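Local coordinates for ubiquitin-conjugating enzyme E2-21 kDa (PDB 5NL8), which probably catalyses the covalent attachment of ubiquitin to other proteins as a peroxisomal E2 enzyme, including the ubiquitination of the import receptor PEX5, at residues Arg15-Glu20 and Ser26-Thr31; Val34-Leu39 and Leu65-Pro70. All blocks are in the same frame, centred on the assembly; numbering follows the deposited sequence.

From the N terminus, helix 6-21 supplies the first partner, and interaction 1 folds the following loop, residues 26-31, back onto its last turns, closing a short connection of five residues. The chain then enters strand 33-38, where interaction 2 opens; it closes only after strand 45-51 has passed, when strand 62-68 brings residues 65-70 near. The two contacts are therefore in series and neither nest nor cross. Their centres lie about 15 Å apart, yet they meet directly: Val17 CG1 packs 3.8 Å from Leu36 CD2. Together they tie the N-terminal helix and its exit loop to the first and third strands of the antiparallel sheet.

Interaction 1: residues Arg15-Glu20 and Ser26-Thr31; sequences RAVKKE and SPIHDT
Glu20 and Ser26 meet through a hydrogen bond near the C-terminal end of helix 6-21: Ser26 OG donates to Glu20 O at 2.5 Å, a very short value whose exact length is doubtful. The hydroxyl lies between the backbone N and the carbonyl carbon of its own residue (chi1 52°), which turns it to the helix; Glu23 OE1 forms a second, weak bond with it. The same carbonyl meets Ile28 CG2, 3.6 Å from Glu20 O. Beside it the packing is tight and apolar, with Ile28 CG2 3.7 Å from Glu20 CB. The Glu20 chain bends at chi2 (-74°), bringing OE1 back to 3.2 Å from Ser26 CB, another close approach. Deeper in, Ile28 CD1 reaches Val17 CG1 at 4.4 Å, and both residues also touch Gln136 of helix 135-147. The loose, solvent side lies at exposed Pro27, whose CD is 4.2 Å from OE1 of the partly exposed Glu20. His29 CE1 stays 3.8 Å from Glu20 O, the ring being held from elsewhere by NE2 bonding to Glu23 O. The arrangement belongs to the UBC fold of E2 enzymes, in which the N-terminal helix hands the chain through a loop to the first strand of the sheet.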
loop_
_atom_site.group_PDB
_atom_site.type_symbol
_atom_site.label_atom_id
_atom_site.label_comp_id
_atom_site.label_asym_id
_atom_site.label_seq_id
_atom_site.Cartn_x
_atom_site.Cartn_y
_atom_site.Cartn_z
ATOM N N ARG A 15 6.839 12.182 -12.377
ATOM C CA ARG A 15 6.083 13.111 -13.205
ATOM C C ARG A 15 5.047 12.376 -14.050
ATOM O O ARG A 15 3.932 12.867 -14.251
ATOM C CB ARG A 15 7.019 13.919 -14.102
ATOM C CG ARG A 15 8.007 14.802 -13.348
ATOM C CD ARG A 15 8.691 15.794 -14.276
ATOM N NE ARG A 15 7.742 16.754 -14.835
ATOM C CZ ARG A 15 7.185 16.648 -16.039
ATOM N NH1 ARG A 15 7.488 15.625 -16.830
ATOM N NH2 ARG A 15 6.331 17.572 -16.458
ATOM N N ALA A 16 5.417 11.194 -14.536
ATOM C CA ALA A 16 4.494 10.372 -15.310
ATOM C C ALA A 16 3.254 10.036 -14.486
ATOM O O ALA A 16 2.133 10.098 -14.992
ATOM C CB ALA A 16 5.178 9.103 -15.789
ATOM N N VAL A 17 3.457 9.694 -13.215
ATOM C CA VAL A 17 2.333 9.407 -12.317
ATOM C C VAL A 17 1.507 10.661 -11.995
ATOM O O VAL A 17 0.268 10.622 -12.011
ATOM C CB VAL A 17 2.824 8.766 -10.999
ATOM C CG1 VAL A 17 1.726 8.781 -9.943
ATOM C CG2 VAL A 17 3.306 7.348 -11.250
ATOM N N LYS A 18 2.195 11.767 -11.710
ATOM C CA LYS A 18 1.532 13.044 -11.431
ATOM C C LYS A 18 0.625 13.499 -12.569
ATOM O O LYS A 18 -0.467 14.017 -12.331
ATOM C CB LYS A 18 2.560 14.144 -11.153
ATOM C CG LYS A 18 3.271 14.041 -9.822
ATOM C CD LYS A 18 4.213 15.223 -9.625
ATOM C CE LYS A 18 3.446 16.516 -9.387
ATOM N NZ LYS A 18 4.358 17.670 -9.136
ATOM N N LYS A 19 1.092 13.324 -13.801
ATOM C CA LYS A 19 0.320 13.712 -14.979
ATOM C C LYS A 19 -0.992 12.939 -15.051
ATOM O O LYS A 19 -2.058 13.519 -15.268
ATOM C CB LYS A 19 1.143 13.488 -16.252
ATOM C CG LYS A 19 0.330 13.095 -17.484
ATOM C CD LYS A 19 -0.451 14.266 -18.068
ATOM C CE LYS A 19 -1.170 13.859 -19.348
ATOM N NZ LYS A 19 -2.604 14.265 -19.344
ATOM N N GLU A 20 -0.902 11.628 -14.864
ATOM C CA GLU A 20 -2.068 10.763 -14.927
ATOM C C GLU A 20 -3.026 11.047 -13.778
ATOM O O GLU A 20 -4.238 10.903 -13.924
ATOM C CB GLU A 20 -1.641 9.294 -14.908
ATOM C CG GLU A 20 -0.667 8.920 -16.016
ATOM C CD GLU A 20 -1.333 8.823 -17.376
ATOM O OE1 GLU A 20 -2.415 8.205 -17.469
ATOM O OE2 GLU A 20 -0.776 9.368 -18.354
ATOM N N SER A 26 -7.929 9.339 -16.602
ATOM C CA SER A 26 -6.860 8.488 -17.125
ATOM C C SER A 26 -7.066 7.112 -16.516
ATOM O O SER A 26 -7.649 7.009 -15.443
ATOM C CB SER A 26 -5.468 9.012 -16.779
ATOM O OG SER A 26 -5.378 9.243 -15.383
ATOM N N PRO A 27 -6.604 6.050 -17.194
ATOM C CA PRO A 27 -6.891 4.714 -16.654
ATOM C C PRO A 27 -6.391 4.503 -15.218
ATOM O O PRO A 27 -6.979 3.701 -14.481
ATOM C CB PRO A 27 -6.163 3.787 -17.627
ATOM C CG PRO A 27 -6.098 4.562 -18.900
ATOM C CD PRO A 27 -5.878 5.983 -18.475
ATOM N N ILE A 28 -5.350 5.236 -14.824
ATOM C CA ILE A 28 -4.705 5.054 -13.523
ATOM C C ILE A 28 -5.672 5.131 -12.330
ATOM O O ILE A 28 -5.407 4.554 -11.276
ATOM C CB ILE A 28 -3.571 6.094 -13.307
ATOM C CG1 ILE A 28 -2.596 5.603 -12.231
ATOM C CG2 ILE A 28 -4.139 7.466 -12.941
ATOM C CD1 ILE A 28 -1.411 6.511 -12.007
ATOM N N HIS A 29 -6.799 5.817 -12.502
ATOM C CA HIS A 29 -7.751 5.989 -11.406
ATOM C C HIS A 29 -8.444 4.687 -11.012
ATOM O O HIS A 29 -8.943 4.557 -9.889
ATOM C CB HIS A 29 -8.799 7.041 -11.767
ATOM C CG HIS A 29 -8.278 8.440 -11.739
ATOM N ND1 HIS A 29 -7.059 8.770 -11.180
ATOM C CD2 HIS A 29 -8.808 9.598 -12.191
ATOM C CE1 HIS A 29 -6.864 10.067 -11.296
ATOM N NE2 HIS A 29 -7.910 10.597 -11.906
ATOM N N ASP A 30 -8.471 3.723 -11.927
ATOM C CA ASP A 30 -9.107 2.451 -11.624
ATOM C C ASP A 30 -8.075 1.394 -11.231
ATOM O O ASP A 30 -8.430 0.244 -10.950
ATOM C CB ASP A 30 -9.942 1.968 -12.808
ATOM C CG ASP A 30 -10.956 3.002 -13.273
ATOM O OD1 ASP A 30 -11.707 3.511 -12.421
ATOM O OD2 ASP A 30 -11.023 3.287 -14.491
ATOM N N THR A 31 -6.807 1.798 -11.176
ATOM C CA THR A 31 -5.744 0.919 -10.710
ATOM C C THR A 31 -5.640 0.954 -9.188
ATOM O O THR A 31 -5.159 0.006 -8.574
ATOM C CB THR A 31 -4.382 1.303 -11.307
ATOM O OG1 THR A 31 -3.940 2.545 -10.746
ATOM C CG2 THR A 31 -4.467 1.426 -12.823
#

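Interaction 2: residues Val34-Leu39 and Leu65-Pro70; sequences VDLHPL and LEIDIP
Where Leu39 meets Glu66, the turn that carries Leu39 is preceded by a hydrogen bond internal to 34-39: His37 ND1 donates to Pro38 O at 3.0 Å, with an N-H...O angle of 148°. The donor stands above the carbonyl plane, 46° out of it, and the oxygen is itself tilted from the imidazole plane, so the bond is bent at both ends. It links neighbouring residues just where the strand gives way to the turn.

Across the contact there is no hydrogen bond, and two van der Waals approaches carry it, one of them purely apolar. Leu39 CD2 is a methyl resting against the carboxylate carbon of Glu66, 4.4 Å from its CD. The glutamate chain is extended, with CG anti to the backbone N (chi1 177°) and its carboxylate carried well out from the strand; OE2 makes a salt bridge with Arg45. On the other face of the sheet, Leu36 CD1 reaches Ile67 CD1, also at 4.4 Å, between two buried side chains. Leu36 CA and Leu65 CA are 9.2 Å apart, which fits strands with another between them; the chains draw in to 7.8 Å between Leu39 CA and Glu66 CA, where Leu39 leaves the strand.

That intermediate strand is 45-51, which bonds to both neighbours: Leu65 pairs with Ala48, and His37 with Ser47. A classic beta bulge sets Val34 and Asp35 together opposite Val49. Helix 6-21 packs on Leu36 through Tyr14 and Val17, while strand 79-82 flanks the far side, Ile80 touching Ile67.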
loop_
_atom_site.group_PDB
_atom_site.type_symbol
_atom_site.label_atom_id
_atom_site.label_comp_id
_atom_site.label_asym_id
_atom_site.label_seq_id
_atom_site.Cartn_x
_atom_site.Cartn_y
_atom_site.Cartn_z
ATOM N N VAL A 34 -3.871 6.544 -5.515
ATOM C CA VAL A 34 -4.542 7.781 -5.141
ATOM C C VAL A 34 -3.557 8.941 -5.026
ATOM O O VAL A 34 -3.852 10.051 -5.468
ATOM C CB VAL A 34 -5.310 7.626 -3.819
ATOM C CG1 VAL A 34 -5.958 8.946 -3.416
ATOM C CG2 VAL A 34 -6.361 6.534 -3.951
ATOM N N ASP A 35 -2.388 8.692 -4.444
ATOM C CA ASP A 35 -1.392 9.760 -4.332
ATOM C C ASP A 35 0.037 9.220 -4.283
ATOM O O ASP A 35 0.256 8.042 -3.995
ATOM C CB ASP A 35 -1.675 10.620 -3.095
ATOM C CG ASP A 35 -0.992 11.980 -3.154
ATOM O OD1 ASP A 35 -0.528 12.370 -4.248
ATOM O OD2 ASP A 35 -0.927 12.661 -2.108
ATOM N N LEU A 36 1.000 10.095 -4.573
ATOM C CA LEU A 36 2.421 9.752 -4.552
ATOM C C LEU A 36 3.284 11.012 -4.471
ATOM O O LEU A 36 3.072 11.954 -5.229
ATOM C CB LEU A 36 2.797 8.945 -5.799
ATOM C CG LEU A 36 4.285 8.644 -6.019
ATOM C CD1 LEU A 36 4.796 7.637 -4.995
ATOM C CD2 LEU A 36 4.535 8.140 -7.431
ATOM N N HIS A 37 4.254 11.032 -3.558
ATOM C CA HIS A 37 5.185 12.163 -3.466
ATOM C C HIS A 37 6.394 11.823 -2.598
ATOM O O HIS A 37 6.327 10.920 -1.772
ATOM C CB HIS A 37 4.477 13.413 -2.918
ATOM C CG HIS A 37 3.889 13.234 -1.555
ATOM N ND1 HIS A 37 4.606 13.467 -0.399
ATOM C CD2 HIS A 37 2.652 12.854 -1.162
ATOM C CE1 HIS A 37 3.835 13.232 0.645
ATOM N NE2 HIS A 37 2.643 12.858 0.214
ATOM N N PRO A 38 7.514 12.540 -2.796
ATOM C CA PRO A 38 8.698 12.297 -1.966
ATOM C C PRO A 38 8.395 12.386 -0.474
ATOM O O PRO A 38 7.609 13.235 -0.051
ATOM C CB PRO A 38 9.659 13.410 -2.394
ATOM C CG PRO A 38 9.275 13.702 -3.802
ATOM C CD PRO A 38 7.779 13.531 -3.856
ATOM N N LEU A 39 9.008 11.501 0.306
ATOM C CA LEU A 39 8.794 11.480 1.745
ATOM C C LEU A 39 9.280 12.779 2.380
ATOM O O LEU A 39 8.579 13.384 3.193
ATOM C CB LEU A 39 9.504 10.285 2.379
ATOM C CG LEU A 39 9.057 9.940 3.801
ATOM C CD1 LEU A 39 7.703 9.244 3.788
ATOM C CD2 LEU A 39 10.103 9.091 4.508
ATOM N N LEU A 65 1.492 4.203 2.247
ATOM C CA LEU A 65 2.648 3.357 1.999
ATOM C C LEU A 65 3.925 4.173 2.081
ATOM O O LEU A 65 3.940 5.360 1.743
ATOM C CB LEU A 65 2.559 2.700 0.621
ATOM C CG LEU A 65 1.391 1.783 0.273
ATOM C CD1 LEU A 65 1.463 1.433 -1.199
ATOM C CD2 LEU A 65 1.424 0.524 1.115
ATOM N N GLU A 66 4.994 3.517 2.518
ATOM C CA GLU A 66 6.327 4.092 2.472
ATOM C C GLU A 66 7.226 3.221 1.596
ATOM O O GLU A 66 7.220 1.986 1.699
ATOM C CB GLU A 66 6.908 4.237 3.877
ATOM C CG GLU A 66 8.329 4.765 3.900
ATOM C CD GLU A 66 8.841 4.995 5.305
ATOM O OE1 GLU A 66 8.037 5.393 6.175
ATOM O OE2 GLU A 66 10.046 4.773 5.543
ATOM N N ILE A 67 7.987 3.881 0.726
ATOM C CA ILE A 67 8.791 3.207 -0.281
ATOM C C ILE A 67 10.250 3.643 -0.214
ATOM O O ILE A 67 10.561 4.822 -0.333
ATOM C CB ILE A 67 8.261 3.485 -1.695
ATOM C CG1 ILE A 67 6.785 3.097 -1.799
ATOM C CG2 ILE A 67 9.079 2.735 -2.732
ATOM C CD1 ILE A 67 5.984 4.019 -2.693
ATOM N N ASP A 68 11.140 2.678 -0.024
ATOM C CA ASP A 68 12.571 2.937 -0.002
ATOM C C ASP A 68 13.213 2.423 -1.285
ATOM O O ASP A 68 13.017 1.267 -1.670
ATOM C CB ASP A 68 13.216 2.289 1.224
ATOM C CG ASP A 68 12.680 2.853 2.532
ATOM O OD1 ASP A 68 11.517 3.306 2.558
ATOM O OD2 ASP A 68 13.425 2.848 3.534
ATOM N N ILE A 69 13.967 3.298 -1.943
ATOM C CA ILE A 69 14.586 2.998 -3.229
ATOM C C ILE A 69 16.049 2.601 -3.064
ATOM O O ILE A 69 16.814 3.317 -2.423
ATOM C CB ILE A 69 14.502 4.209 -4.182
ATOM C CG1 ILE A 69 13.046 4.629 -4.390
ATOM C CG2 ILE A 69 15.177 3.904 -5.506
ATOM C CD1 ILE A 69 12.173 3.551 -4.998
ATOM N N PRO A 70 16.442 1.452 -3.637
ATOM C CA PRO A 70 17.841 1.016 -3.592
ATOM C C PRO A 70 18.736 1.866 -4.488
ATOM O O PRO A 70 18.242 2.512 -5.410
ATOM C CB PRO A 70 17.776 -0.429 -4.095
ATOM C CG PRO A 70 16.574 -0.455 -4.976
ATOM C CD PRO A 70 15.582 0.474 -4.329
#